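Local coordinates for 7,8-dihydro-6-hydroxymethylpterin pyrophosphokinase-dihydropteroate synthase (Plasmodium falciparum, PDB 6JWY), which probably makes the pyrophosphate ester of 6-hydroxymethyl-dihydropterin from ATP and then joins it to 4-aminobenzoate, giving 7,8-dihydropteroate on the way to tetrahydrofolate, at residues Y606-F611 against V687-E692. The protein carries 1 engineered substitution. Numbering follows the deposited sequence.
With CKL (4-[(2-azanyl-4-oxidanylidene-7,8-dihydro-3~{H}-pteridin-6-yl)methylamino]-~{N}-(5,6-dimethoxypyrimidin-4-yl)benzenesulfonamide), chain C.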
ATOM      1  N   TYR A 606      13.235   9.135 -10.261  1.00 16.17           N
ATOM      2  CA  TYR A 606      13.135   7.986 -11.139  1.00 16.13           C
ATOM      3  C   TYR A 606      12.844   8.493 -12.538  1.00 17.25           C
ATOM      4  O   TYR A 606      12.923   7.733 -13.505  1.00 17.76           O
ATOM      5  CB  TYR A 606      11.981   7.080 -10.705  1.00 15.85           C
ATOM      6  CG  TYR A 606      10.663   7.791 -10.500  1.00 17.45           C
ATOM      7  CD1 TYR A 606       9.874   8.161 -11.592  1.00 16.45           C
ATOM      8  CD2 TYR A 606      10.181   8.064  -9.216  1.00 17.31           C
ATOM      9  CE1 TYR A 606       8.659   8.801 -11.414  1.00 16.60           C
ATOM     10  CE2 TYR A 606       8.961   8.703  -9.028  1.00 17.09           C
ATOM     11  CZ  TYR A 606       8.199   9.066 -10.133  1.00 17.29           C
ATOM     12  OH  TYR A 606       6.999   9.705  -9.987  1.00 16.56           O
ATOM     13  N   SER A 607      12.504   9.786 -12.623  1.00 17.65           N
ATOM     14  CA  SER A 607      11.748  10.268 -13.763  1.00 18.26           C
ATOM     15  C   SER A 607      12.541  10.099 -15.057  1.00 19.98           C
ATOM     16  O   SER A 607      13.575  10.729 -15.255  1.00 21.11           O
ATOM     17  CB  SER A 607      11.325  11.685 -13.537  1.00 18.68           C
ATOM     18  OG  SER A 607      10.687  12.207 -14.690  1.00 19.81           O
ATOM     19  N   ARG A 608      12.038   9.220 -15.927  1.00 22.73           N
ATOM     20  CA  ARG A 608      12.433   9.129 -17.329  1.00 23.81           C
ATOM     21  C   ARG A 608      13.739   8.356 -17.420  1.00 24.68           C
ATOM     22  O   ARG A 608      14.335   8.287 -18.485  1.00 27.15           O
ATOM     23  CB  ARG A 608      12.591  10.495 -18.010  1.00 22.41           C
ATOM     24  CG  ARG A 608      11.291  11.244 -18.255  1.00 24.51           C
ATOM     25  CD  ARG A 608      11.549  12.548 -19.012  1.00 27.01           C
ATOM     26  NE  ARG A 608      10.363  13.347 -19.327  1.00 29.33           N
ATOM     27  CZ  ARG A 608      10.363  14.487 -20.038  1.00 31.20           C
ATOM     28  NH1 ARG A 608      11.492  14.976 -20.527  1.00 30.51           N
ATOM     29  NH2 ARG A 608       9.228  15.138 -20.256  1.00 30.22           N
ATOM     30  N   LYS A 609      14.187   7.800 -16.292  1.00 23.97           N
ATOM     31  CA  LYS A 609      15.406   7.007 -16.313  1.00 23.47           C
ATOM     32  C   LYS A 609      15.145   5.730 -17.112  1.00 24.59           C
ATOM     33  O   LYS A 609      13.996   5.336 -17.314  1.00 24.34           O
ATOM     34  CB  LYS A 609      16.006   6.855 -14.906  1.00 20.57           C
ATOM     35  CG  LYS A 609      16.489   8.173 -14.308  1.00 20.14           C
ATOM     36  CD  LYS A 609      16.920   8.146 -12.855  1.00 20.47           C
ATOM     37  CE  LYS A 609      17.670   9.408 -12.500  1.00 21.81           C
ATOM     38  NZ  LYS A 609      17.625   9.697 -11.048  1.00 22.36           N
ATOM     39  N   ARG A 610      16.224   5.100 -17.572  1.00 26.66           N
ATOM     40  CA  ARG A 610      16.140   4.024 -18.542  1.00 29.10           C
ATOM     41  C   ARG A 610      15.594   2.742 -17.936  1.00 27.17           C
ATOM     42  O   ARG A 610      15.053   1.922 -18.660  1.00 33.25           O
ATOM     43  CB  ARG A 610      17.492   3.809 -19.223  1.00 34.28           C
ATOM     44  CG  ARG A 610      17.779   4.858 -20.290  1.00 40.70           C
ATOM     45  CD  ARG A 610      19.108   4.642 -20.980  1.00 45.60           C
ATOM     46  NE  ARG A 610      19.456   5.700 -21.921  1.00 50.43           N
ATOM     47  CZ  ARG A 610      20.518   5.630 -22.717  1.00 53.46           C
ATOM     48  NH1 ARG A 610      21.293   4.556 -22.683  1.00 58.35           N
ATOM     49  NH2 ARG A 610      20.804   6.623 -23.538  1.00 51.07           N
ATOM     50  N   PHE A 611      15.713   2.566 -16.624  1.00 25.30           N
ATOM     51  CA  PHE A 611      15.290   1.308 -16.031  1.00 24.74           C
ATOM     52  C   PHE A 611      13.792   1.103 -16.242  1.00 23.99           C
ATOM     53  O   PHE A 611      13.332  -0.021 -16.340  1.00 25.37           O
ATOM     54  CB  PHE A 611      15.717   1.219 -14.559  1.00 24.51           C
ATOM     55  CG  PHE A 611      14.947   2.066 -13.571  1.00 21.82           C
ATOM     56  CD1 PHE A 611      13.798   1.588 -12.961  1.00 20.44           C
ATOM     57  CD2 PHE A 611      15.400   3.325 -13.213  1.00 21.55           C
ATOM     58  CE1 PHE A 611      13.103   2.359 -12.035  1.00 20.11           C
ATOM     59  CE2 PHE A 611      14.710   4.100 -12.293  1.00 20.88           C
ATOM     60  CZ  PHE A 611      13.560   3.615 -11.704  1.00 20.81           C
ATOM     61  N   VAL A 687      10.634  14.931 -10.534  1.00 13.31           N
ATOM     62  CA  VAL A 687       9.933  14.537 -11.755  1.00 13.99           C
ATOM     63  C   VAL A 687       9.985  15.636 -12.825  1.00 15.27           C
ATOM     64  O   VAL A 687       9.977  16.840 -12.509  1.00 15.07           O
ATOM     65  CB  VAL A 687       8.462  14.144 -11.470  1.00 13.37           C
ATOM     66  CG1 VAL A 687       8.340  12.878 -10.646  1.00 13.10           C
ATOM     67  CG2 VAL A 687       7.673  15.259 -10.818  1.00 12.28           C
ATOM     68  N   HIS A 688       9.981  15.194 -14.095  1.00 16.39           N
ATOM     69  CA  HIS A 688       9.797  16.057 -15.266  1.00 18.51           C
ATOM     70  C   HIS A 688       8.332  16.424 -15.478  1.00 20.29           C
ATOM     71  O   HIS A 688       8.027  17.588 -15.710  1.00 22.61           O
ATOM     72  CB  HIS A 688      10.272  15.379 -16.561  1.00 18.62           C
ATOM     73  CG  HIS A 688      11.745  15.158 -16.580  1.00 20.76           C
ATOM     74  ND1 HIS A 688      12.306  13.921 -16.249  1.00 21.68           N
ATOM     75  CD2 HIS A 688      12.764  16.014 -16.827  1.00 18.83           C
ATOM     76  CE1 HIS A 688      13.619  14.026 -16.306  1.00 22.74           C
ATOM     77  NE2 HIS A 688      13.922  15.308 -16.660  1.00 20.82           N
ATOM     78  N   ASP A 689       7.442  15.418 -15.433  1.00 20.58           N
ATOM     79  CA  ASP A 689       6.020  15.546 -15.736  1.00 20.80           C
ATOM     80  C   ASP A 689       5.191  15.932 -14.505  1.00 19.73           C
ATOM     81  O   ASP A 689       4.566  15.080 -13.884  1.00 20.09           O
ATOM     82  CB  ASP A 689       5.569  14.228 -16.352  1.00 24.11           C
ATOM     83  CG  ASP A 689       6.515  13.851 -17.486  1.00 29.95           C
ATOM     84  OD1 ASP A 689       6.673  14.687 -18.404  1.00 30.30           O
ATOM     85  OD2 ASP A 689       7.118  12.749 -17.437  1.00 35.30           O
ATOM     86  N   VAL A 690       5.158  17.227 -14.169  1.00 19.12           N
ATOM     87  CA  VAL A 690       4.519  17.730 -12.966  1.00 20.04           C
ATOM     88  C   VAL A 690       3.007  17.515 -13.018  1.00 24.41           C
ATOM     89  O   VAL A 690       2.443  16.836 -12.159  1.00 27.95           O
ATOM     90  CB  VAL A 690       4.888  19.200 -12.702  1.00 20.09           C
ATOM     91  CG1 VAL A 690       4.190  19.766 -11.471  1.00 20.13           C
ATOM     92  CG2 VAL A 690       6.386  19.370 -12.560  1.00 18.08           C
ATOM     93  N   LEU A 691       2.338  18.059 -14.037  1.00 27.92           N
ATOM     94  CA  LEU A 691       0.884  17.994 -14.087  1.00 26.98           C
ATOM     95  C   LEU A 691       0.393  16.549 -14.021  1.00 25.49           C
ATOM     96  O   LEU A 691      -0.558  16.274 -13.287  1.00 25.53           O
ATOM     97  CB  LEU A 691       0.373  18.705 -15.348  1.00 32.27           C
ATOM     98  CG  LEU A 691      -1.146  18.740 -15.520  1.00 31.26           C
ATOM     99  CD1 LEU A 691      -1.583  20.062 -16.116  1.00 30.73           C
ATOM    100  CD2 LEU A 691      -1.615  17.579 -16.385  1.00 34.59           C
ATOM    101  N   GLU A 692       1.022  15.637 -14.779  1.00 22.12           N
ATOM    102  CA  GLU A 692       0.563  14.254 -14.766  1.00 21.58           C
ATOM    103  C   GLU A 692       0.762  13.629 -13.388  1.00 22.76           C
ATOM    104  O   GLU A 692      -0.127  12.916 -12.905  1.00 21.94           O
ATOM    105  CB  GLU A 692       1.265  13.386 -15.802  1.00 22.67           C
ATOM    106  CG  GLU A 692       1.099  13.906 -17.201  1.00 25.53           C
ATOM    107  CD  GLU A 692       2.043  15.022 -17.602  1.00 29.65           C
ATOM    108  OE1 GLU A 692       2.434  15.870 -16.738  1.00 30.69           O
ATOM    109  OE2 GLU A 692       2.364  15.057 -18.794  1.00 34.87           O
TER
HETATM  110  C2  CKL C 801      18.905  13.729  -7.185  1.00 10.41           C
HETATM  111  C4  CKL C 801      18.435  11.971  -8.695  1.00 10.85           C
HETATM  112  C5  CKL C 801      18.911  12.762  -9.838  1.00 10.89           C
HETATM  113  C6  CKL C 801      19.396  14.104  -9.470  1.00 10.88           C
HETATM  114  O24 CKL C 801      19.873   5.783 -16.229  1.00 42.72           O
HETATM  115  S21 CKL C 801      19.558   6.982 -16.977  1.00 48.25           S
HETATM  116  O23 CKL C 801      18.214   6.823 -17.427  1.00 48.20           O
HETATM  117  N22 CKL C 801      20.421   7.278 -18.321  1.00 60.54           N
HETATM  118  C25 CKL C 801      21.542   6.622 -18.713  1.00 73.22           C
HETATM  119  C30 CKL C 801      22.125   6.964 -19.928  1.00 80.27           C
HETATM  120  O31 CKL C 801      21.582   7.950 -20.717  1.00 88.46           O
HETATM  121  C32 CKL C 801      22.089   9.287 -20.666  1.00 96.61           C
HETATM  122  C29 CKL C 801      23.256   6.278 -20.339  1.00 85.31           C
HETATM  123  O33 CKL C 801      23.852   6.589 -21.542  1.00 98.01           O
HETATM  124  C34 CKL C 801      24.373   5.574 -22.417  1.00104.94           C
HETATM  125  N28 CKL C 801      23.767   5.309 -19.538  1.00 87.35           N
HETATM  126  C27 CKL C 801      23.191   4.994 -18.362  1.00 86.57           C
HETATM  127  N26 CKL C 801      22.088   5.635 -17.951  1.00 78.78           N
HETATM  128  C18 CKL C 801      19.839   8.288 -16.080  1.00 36.42           C
HETATM  129  C17 CKL C 801      19.231   9.489 -16.451  1.00 30.33           C
HETATM  130  C16 CKL C 801      19.470  10.630 -15.696  1.00 26.46           C
HETATM  131  C19 CKL C 801      20.706   8.242 -14.976  1.00 29.86           C
HETATM  132  C20 CKL C 801      20.939   9.393 -14.222  1.00 25.64           C
HETATM  133  C15 CKL C 801      20.299  10.589 -14.571  1.00 24.06           C
HETATM  134  N14 CKL C 801      20.510  11.724 -13.819  1.00 21.45           N
HETATM  135  C13 CKL C 801      19.593  12.856 -13.617  1.00 15.47           C
HETATM  136  C8  CKL C 801      19.459  13.153 -12.128  1.00 13.03           C
HETATM  137  C9  CKL C 801      19.949  14.513 -11.799  1.00 11.48           C
HETATM  138  N10 CKL C 801      19.873  14.894 -10.425  1.00 10.75           N
HETATM  139  N1  CKL C 801      19.361  14.547  -8.170  1.00 10.48           N
HETATM  140  N7  CKL C 801      18.940  12.319 -11.144  1.00 11.89           N
HETATM  141  O12 CKL C 801      17.989  10.817  -8.885  1.00 11.27           O
HETATM  142  N3  CKL C 801      18.473  12.487  -7.448  1.00 10.53           N
HETATM  143  N11 CKL C 801      18.922  14.146  -5.905  1.00  9.89           N
HETATM  144  O   HOH W   1       8.033  12.351 -14.867  1.00 24.62           O
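The guanidinium of Arg608 lies over one face of the His688 imidazole, the planes inclined by 18° and the centres 4.3 Å apart. NH1 is offset toward the rim of the ring, and His688 CB lies on the matching guanidinium face. A chain extended from CG to NE carries the group across the imidazole face. At the guanidinium edge, Arg608 NH2 forms a salt bridge with Asp689 OD1 at 3.2 Å; the oxygen is met on its syn side, and the two planes differ by 42°.

At the imidazole edge, Ser607 OG is hydrogen-bonded to His688 ND1 at 2.8 Å, which, with the stacked guanidinium, helps to fix the ring's rotation; either atom could be the donor. The hydroxyl stands anti to the backbone N of Ser607 (chi1 175°) and also meets a water at 2.7 Å. That water donates to Asp689 OD2 and accepts from Asp689 N, linking serine and carboxylate. Asp689, with Glu692, also belongs to a magnesium site seen in this protein. Val687 CG1 lies obliquely by the hydroxyl end of Tyr606, 3.5 Å from Tyr606 OH.

A type II turn from Tyr606 to Lys609 carries Tyr606, Ser607 and Arg608. Lys609 NZ donates to N7 of the bound pterin-sulfonamide adduct at 2.9 Å, and Arg610 N to its sulfonyl O23.

The contact joins the loops following the neighbouring parallel strands 603-604 and 684-687 of the TIM-barrel pterin-binding domain. Strand 390-396 pairs with Val687 and touches His688, helix 661-680 packs on Tyr606, Arg608 and Asp689, and helix 690-704 begins right after Asp689.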